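PDB 6CTZ: gentamicin resistance protein from Enterococcus gallinarum, which probably phosphorylates the 2''-hydroxyl of aminoglycoside antibiotics such as kanamycin with a guanine nucleotide as phosphate donor, and so confers resistance to them. Local coordinates for residues Val66-Lys78 with Asn83-Ile95. The protein carries 2 engineered substitutions. Numbering follows the deposited sequence.
Sequences VKVNIPQYVYIGK and NPFVGYRKVQGQI. With GDP (guanosine-5'-diphosphate), chain B.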
loop_
_atom_site.group_PDB
_atom_site.type_symbol
_atom_site.label_atom_id
_atom_site.label_comp_id
_atom_site.label_asym_id
_atom_site.label_seq_id
_atom_site.Cartn_x
_atom_site.Cartn_y
_atom_site.Cartn_z
ATOM N N VAL A 66 -9.209 -14.661 3.258
ATOM C CA VAL A 66 -8.643 -14.342 1.954
ATOM C C VAL A 66 -8.082 -15.616 1.333
ATOM O O VAL A 66 -7.752 -16.582 2.024
ATOM C CB VAL A 66 -7.573 -13.225 2.013
ATOM C CG1 VAL A 66 -8.185 -11.924 2.501
ATOM C CG2 VAL A 66 -6.424 -13.637 2.907
ATOM N N LYS A 67 -8.001 -15.618 0.004
ATOM C CA LYS A 67 -7.524 -16.762 -0.767
ATOM C C LYS A 67 -6.123 -16.546 -1.324
ATOM O O LYS A 67 -5.748 -17.157 -2.332
ATOM C CB LYS A 67 -8.486 -17.071 -1.912
ATOM C CG LYS A 67 -9.870 -17.463 -1.447
ATOM C CD LYS A 67 -10.730 -17.880 -2.619
ATOM C CE LYS A 67 -12.180 -18.085 -2.210
ATOM N NZ LYS A 67 -12.329 -19.107 -1.145
ATOM N N VAL A 68 -5.379 -15.628 -0.745
ATOM C CA VAL A 68 -3.955 -15.504 -0.978
ATOM C C VAL A 68 -3.276 -15.689 0.365
ATOM O O VAL A 68 -3.892 -15.567 1.429
ATOM C CB VAL A 68 -3.561 -14.143 -1.591
ATOM C CG1 VAL A 68 -4.145 -13.986 -2.986
ATOM C CG2 VAL A 68 -3.985 -12.997 -0.674
ATOM N N ASN A 69 -1.989 -15.981 0.310
ATOM C CA ASN A 69 -1.192 -16.038 1.517
ATOM C C ASN A 69 -0.852 -14.630 1.986
ATOM O O ASN A 69 -0.612 -13.727 1.175
ATOM C CB ASN A 69 0.057 -16.864 1.245
ATOM C CG ASN A 69 -0.291 -18.328 0.955
ATOM O OD1 ASN A 69 -1.430 -18.643 0.608
ATOM N ND2 ASN A 69 0.665 -19.215 1.126
ATOM N N ILE A 70 -0.897 -14.425 3.300
ATOM C CA ILE A 70 -0.502 -13.159 3.911
ATOM C C ILE A 70 0.464 -13.486 5.047
ATOM O O ILE A 70 0.543 -14.642 5.492
ATOM C CB ILE A 70 -1.733 -12.358 4.408
ATOM C CG1 ILE A 70 -2.417 -13.060 5.593
ATOM C CG2 ILE A 70 -2.715 -12.093 3.251
ATOM C CD1 ILE A 70 -3.693 -12.358 6.053
ATOM N N PRO A 71 1.214 -12.499 5.546
ATOM C CA PRO A 71 2.177 -12.808 6.614
ATOM C C PRO A 71 1.495 -13.376 7.848
ATOM O O PRO A 71 0.449 -12.897 8.291
ATOM C CB PRO A 71 2.813 -11.452 6.920
ATOM C CG PRO A 71 2.667 -10.678 5.639
ATOM C CD PRO A 71 1.312 -11.088 5.127
ATOM N N GLN A 72 2.131 -14.384 8.434
ATOM C CA GLN A 72 1.663 -14.973 9.681
ATOM C C GLN A 72 2.790 -14.881 10.689
ATOM O O GLN A 72 3.775 -15.631 10.611
ATOM C CB GLN A 72 1.268 -16.415 9.467
ATOM C CG GLN A 72 0.048 -16.557 8.631
ATOM C CD GLN A 72 -0.444 -17.948 8.754
ATOM O OE1 GLN A 72 -1.340 -18.232 9.536
ATOM N NE2 GLN A 72 0.202 -18.852 8.042
ATOM N N TYR A 73 2.643 -13.967 11.635
ATOM C CA TYR A 73 3.723 -13.683 12.567
ATOM C C TYR A 73 3.824 -14.817 13.576
ATOM O O TYR A 73 2.947 -14.984 14.428
ATOM C CB TYR A 73 3.452 -12.352 13.256
ATOM C CG TYR A 73 3.309 -11.143 12.335
ATOM C CD1 TYR A 73 3.860 -11.109 11.045
ATOM C CD2 TYR A 73 2.626 -10.020 12.775
ATOM C CE1 TYR A 73 3.725 -9.986 10.244
ATOM C CE2 TYR A 73 2.494 -8.905 11.987
ATOM C CZ TYR A 73 3.044 -8.888 10.727
ATOM O OH TYR A 73 2.897 -7.759 9.962
ATOM N N VAL A 74 4.881 -15.607 13.468
ATOM C CA VAL A 74 5.156 -16.683 14.414
ATOM C C VAL A 74 5.986 -16.176 15.579
ATOM O O VAL A 74 5.812 -16.620 16.717
ATOM C CB VAL A 74 5.864 -17.831 13.664
ATOM C CG1 VAL A 74 6.437 -18.877 14.632
ATOM C CG2 VAL A 74 4.903 -18.470 12.671
ATOM N N TYR A 75 6.890 -15.244 15.308
ATOM C CA TYR A 75 7.804 -14.707 16.305
ATOM C C TYR A 75 7.421 -13.259 16.559
ATOM O O TYR A 75 7.319 -12.467 15.616
ATOM C CB TYR A 75 9.242 -14.811 15.803
ATOM C CG TYR A 75 9.651 -16.256 15.616
ATOM C CD1 TYR A 75 9.827 -17.092 16.714
ATOM C CD2 TYR A 75 9.847 -16.789 14.346
ATOM C CE1 TYR A 75 10.186 -18.413 16.552
ATOM C CE2 TYR A 75 10.216 -18.117 14.177
ATOM C CZ TYR A 75 10.382 -18.923 15.283
ATOM O OH TYR A 75 10.736 -20.247 15.124
ATOM N N ILE A 76 7.164 -12.920 17.819
ATOM C CA ILE A 76 6.786 -11.565 18.188
ATOM C C ILE A 76 7.810 -11.089 19.205
ATOM O O ILE A 76 7.859 -11.595 20.334
ATOM C CB ILE A 76 5.350 -11.480 18.719
ATOM C CG1 ILE A 76 4.370 -11.961 17.635
ATOM C CG2 ILE A 76 5.027 -10.055 19.122
ATOM C CD1 ILE A 76 2.910 -11.773 17.972
ATOM N N GLY A 77 8.669 -10.164 18.783
ATOM C CA GLY A 77 9.745 -9.663 19.602
ATOM C C GLY A 77 9.527 -8.224 20.039
ATOM O O GLY A 77 8.551 -7.563 19.683
ATOM N N LYS A 78 10.488 -7.741 20.811
ATOM C CA LYS A 78 10.467 -6.418 21.382
ATOM C C LYS A 78 11.849 -5.805 21.376
ATOM O O LYS A 78 12.782 -6.445 21.749
ATOM C CB LYS A 78 10.027 -6.587 22.837
ATOM C CG LYS A 78 9.509 -5.384 23.521
ATOM C CD LYS A 78 8.725 -5.817 24.725
ATOM C CE LYS A 78 9.642 -6.119 25.870
ATOM N NZ LYS A 78 9.931 -7.567 25.987
ATOM N N ASN A 83 8.072 -1.002 21.239
ATOM C CA ASN A 83 8.833 -1.116 19.997
ATOM C C ASN A 83 8.877 -2.586 19.586
ATOM O O ASN A 83 9.846 -3.296 19.876
ATOM C CB ASN A 83 10.233 -0.517 20.162
ATOM C CG ASN A 83 10.216 1.008 20.230
ATOM O OD1 ASN A 83 10.171 1.681 19.201
ATOM N ND2 ASN A 83 10.267 1.556 21.442
ATOM N N PRO A 84 7.837 -3.073 18.911
ATOM C CA PRO A 84 7.783 -4.492 18.538
ATOM C C PRO A 84 8.532 -4.775 17.243
ATOM O O PRO A 84 8.819 -3.879 16.449
ATOM C CB PRO A 84 6.285 -4.713 18.310
ATOM C CG PRO A 84 5.821 -3.392 17.773
ATOM C CD PRO A 84 6.624 -2.343 18.506
ATOM N N PHE A 85 8.814 -6.063 17.026
ATOM C CA PHE A 85 9.238 -6.555 15.717
ATOM C C PHE A 85 8.716 -7.975 15.554
ATOM O O PHE A 85 8.303 -8.605 16.528
ATOM C CB PHE A 85 10.752 -6.419 15.483
ATOM C CG PHE A 85 11.593 -7.361 16.297
ATOM C CD1 PHE A 85 11.902 -8.624 15.814
ATOM C CD2 PHE A 85 12.120 -6.967 17.521
ATOM C CE1 PHE A 85 12.698 -9.490 16.550
ATOM C CE2 PHE A 85 12.915 -7.834 18.258
ATOM C CZ PHE A 85 13.197 -9.094 17.767
ATOM N N VAL A 86 8.674 -8.461 14.312
ATOM C CA VAL A 86 8.130 -9.776 14.068
ATOM C C VAL A 86 8.900 -10.621 13.099
ATOM O O VAL A 86 9.649 -10.130 12.358
ATOM C CB VAL A 86 6.667 -9.686 13.498
ATOM C CG1 VAL A 86 5.749 -9.047 14.505
ATOM C CG2 VAL A 86 6.620 -8.885 12.182
ATOM N N GLY A 87 8.657 -11.915 13.144
ATOM C CA GLY A 87 9.199 -12.844 12.192
ATOM C C GLY A 87 8.095 -13.722 11.624
ATOM O O GLY A 87 7.263 -14.178 12.354
ATOM N N TYR A 88 8.130 -13.951 10.319
ATOM C CA TYR A 88 7.181 -14.775 9.635
ATOM C C TYR A 88 7.826 -15.581 8.525
ATOM O O TYR A 88 8.776 -15.140 7.999
ATOM C CB TYR A 88 6.006 -13.941 9.075
ATOM C CG TYR A 88 6.327 -12.757 8.157
ATOM C CD1 TYR A 88 6.536 -11.519 8.674
ATOM C CD2 TYR A 88 6.318 -12.884 6.785
ATOM C CE1 TYR A 88 6.744 -10.436 7.875
ATOM C CE2 TYR A 88 6.542 -11.779 5.973
ATOM C CZ TYR A 88 6.729 -10.571 6.542
ATOM O OH TYR A 88 6.926 -9.441 5.796
ATOM N N ARG A 89 7.287 -16.745 8.225
ATOM C CA ARG A 89 7.811 -17.542 7.130
ATOM C C ARG A 89 7.631 -16.695 5.869
ATOM O O ARG A 89 6.597 -16.149 5.648
ATOM C CB ARG A 89 7.076 -18.875 6.957
ATOM C CG ARG A 89 7.449 -19.935 7.987
ATOM C CD ARG A 89 7.239 -21.382 7.540
ATOM N NE ARG A 89 7.931 -22.318 8.456
ATOM C CZ ARG A 89 9.197 -22.732 8.312
ATOM N NH1 ARG A 89 9.928 -22.348 7.313
ATOM N NH2 ARG A 89 9.737 -23.555 9.201
ATOM N N LYS A 90 8.652 -16.636 5.046
ATOM C CA LYS A 90 8.602 -15.840 3.835
ATOM C C LYS A 90 7.348 -16.173 3.034
ATOM O O LYS A 90 7.000 -17.343 2.838
ATOM C CB LYS A 90 9.857 -16.119 3.011
ATOM C CG LYS A 90 10.039 -15.171 1.854
ATOM C CD LYS A 90 11.344 -15.428 1.123
ATOM C CE LYS A 90 11.321 -16.746 0.382
ATOM N NZ LYS A 90 12.480 -16.864 -0.552
ATOM N N VAL A 91 6.638 -15.134 2.610
ATOM C CA VAL A 91 5.518 -15.351 1.712
ATOM C C VAL A 91 6.127 -15.674 0.354
ATOM O O VAL A 91 6.912 -14.893 -0.192
ATOM C CB VAL A 91 4.596 -14.122 1.686
ATOM C CG1 VAL A 91 3.422 -14.331 0.734
ATOM C CG2 VAL A 91 4.079 -13.827 3.097
ATOM N N GLN A 92 5.833 -16.854 -0.155
ATOM C CA GLN A 92 6.643 -17.352 -1.252
ATOM C C GLN A 92 6.202 -16.738 -2.566
ATOM O O GLN A 92 5.078 -16.244 -2.713
ATOM C CB GLN A 92 6.591 -18.877 -1.329
ATOM C CG GLN A 92 7.243 -19.583 -0.141
ATOM C CD GLN A 92 8.761 -19.473 -0.129
ATOM O OE1 GLN A 92 9.399 -19.312 -1.174
ATOM N NE2 GLN A 92 9.347 -19.566 1.060
ATOM N N GLY A 93 7.118 -16.752 -3.517
ATOM C CA GLY A 93 6.847 -16.266 -4.847
ATOM C C GLY A 93 7.799 -15.159 -5.246
ATOM O O GLY A 93 8.708 -14.773 -4.513
ATOM N N GLN A 94 7.573 -14.664 -6.446
ATOM C CA GLN A 94 8.333 -13.560 -6.999
ATOM C C GLN A 94 7.493 -12.309 -6.802
ATOM O O GLN A 94 6.314 -12.299 -7.160
ATOM C CB GLN A 94 8.572 -13.813 -8.491
ATOM C CG GLN A 94 8.929 -12.585 -9.324
ATOM C CD GLN A 94 10.380 -12.161 -9.175
ATOM O OE1 GLN A 94 11.297 -12.977 -9.301
ATOM N NE2 GLN A 94 10.593 -10.874 -8.908
ATOM N N ILE A 95 8.078 -11.282 -6.182
ATOM C CA ILE A 95 7.420 -9.982 -6.149
ATOM C C ILE A 95 7.241 -9.503 -7.578
ATOM O O ILE A 95 8.192 -9.494 -8.365
ATOM C CB ILE A 95 8.247 -8.978 -5.334
ATOM C CG1 ILE A 95 8.342 -9.416 -3.873
ATOM C CG2 ILE A 95 7.674 -7.570 -5.469
ATOM C CD1 ILE A 95 9.140 -8.475 -3.018
HETATM P PB GDP B . 7.123 -1.090 4.427
HETATM O O1B GDP B . 5.915 -1.114 5.333
HETATM O O2B GDP B . 6.755 -0.782 2.991
HETATM O O3B GDP B . 8.230 -0.221 4.978
HETATM O O3A GDP B . 7.717 -2.594 4.485
HETATM P PA GDP B . 7.157 -3.938 3.776
HETATM O O1A GDP B . 6.273 -4.705 4.714
HETATM O O2A GDP B . 6.519 -3.596 2.440
HETATM O "O5'" GDP B . 8.534 -4.782 3.610
HETATM C "C5'" GDP B . 9.624 -4.188 2.917
HETATM C "C4'" GDP B . 9.972 -5.046 1.723
HETATM O "O4'" GDP B . 10.480 -6.296 2.189
HETATM C "C3'" GDP B . 8.797 -5.421 0.835
HETATM O "O3'" GDP B . 8.434 -4.378 -0.076
HETATM C "C2'" GDP B . 9.374 -6.613 0.114
HETATM O "O2'" GDP B . 10.305 -6.190 -0.888
HETATM C "C1'" GDP B . 10.178 -7.287 1.214
HETATM N N9 GDP B . 9.362 -8.326 1.873
HETATM C C8 GDP B . 8.693 -8.240 3.045
HETATM N N7 GDP B . 8.071 -9.420 3.300
HETATM C C5 GDP B . 8.354 -10.259 2.284
HETATM C C6 GDP B . 8.015 -11.638 1.907
HETATM O O6 GDP B . 7.299 -12.342 2.643
HETATM N N1 GDP B . 8.531 -12.100 0.757
HETATM C C2 GDP B . 9.316 -11.364 -0.061
HETATM N N2 GDP B . 9.798 -11.919 -1.189
HETATM N N3 GDP B . 9.660 -10.087 0.215
HETATM C C4 GDP B . 9.210 -9.527 1.357
HETATM O O HOH W 1 4.740 -17.784 9.152
HETATM O O HOH W 2 3.991 -16.009 6.720
#
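The antiparallel hairpin of strands 73-78 and 83-89 runs straight into the guanine pocket, where Y88 has P71 over one ring face and GDP at its edge. G77 and F85 form one hydrogen-bonded pair, Y75 and G87 the next. At G87 the ladder carries a classic beta bulge, V74 and Y75 both facing this one residue: G87 O accepts from V74 N, at 3.0 Å over a bent bond, and from Y75 N, almost straight at 175°. Farther along, the strands part and two waters take over, one joining Q72 O to R89 N, the other Q72 N to R89 O.

Y73 and V86 pack on the side of the sheet facing helix 46-62. V86 CG2 sits over the centre of the Y73 ring, 3.7 Å from its centroid, while Y88 CD1 meets the same ring at its edge, 3.6 Å from Y73 CE1. The two tyrosine rings lie side by side with their planes at 39°. P71 CB makes a CH-pi contact with Y88, 3.8 Å from the ring centroid. With CG of Y88 between its backbone N and carbonyl carbon (chi1 55°), the ring reaches the base, and its OH donates to GDP N7 at 2.7 Å. On the opposite side of the sheet the F85 ring folds back over G77 CA and stacks on F42.

V91 adds backbone contacts to the base: V91 N donates to GDP O6 at 2.9 Å, and GDP N1 returns a weak bond to V91 O. V91 CG2 also touches P71, joining the 66-72 loop to the pocket wall. Backbone recognition of a purine just after strand 83-89, the last in sequence of the five-stranded N-terminal sheet, is typical of the hinge in the protein-kinase-like fold of aminoglycoside phosphotransferases.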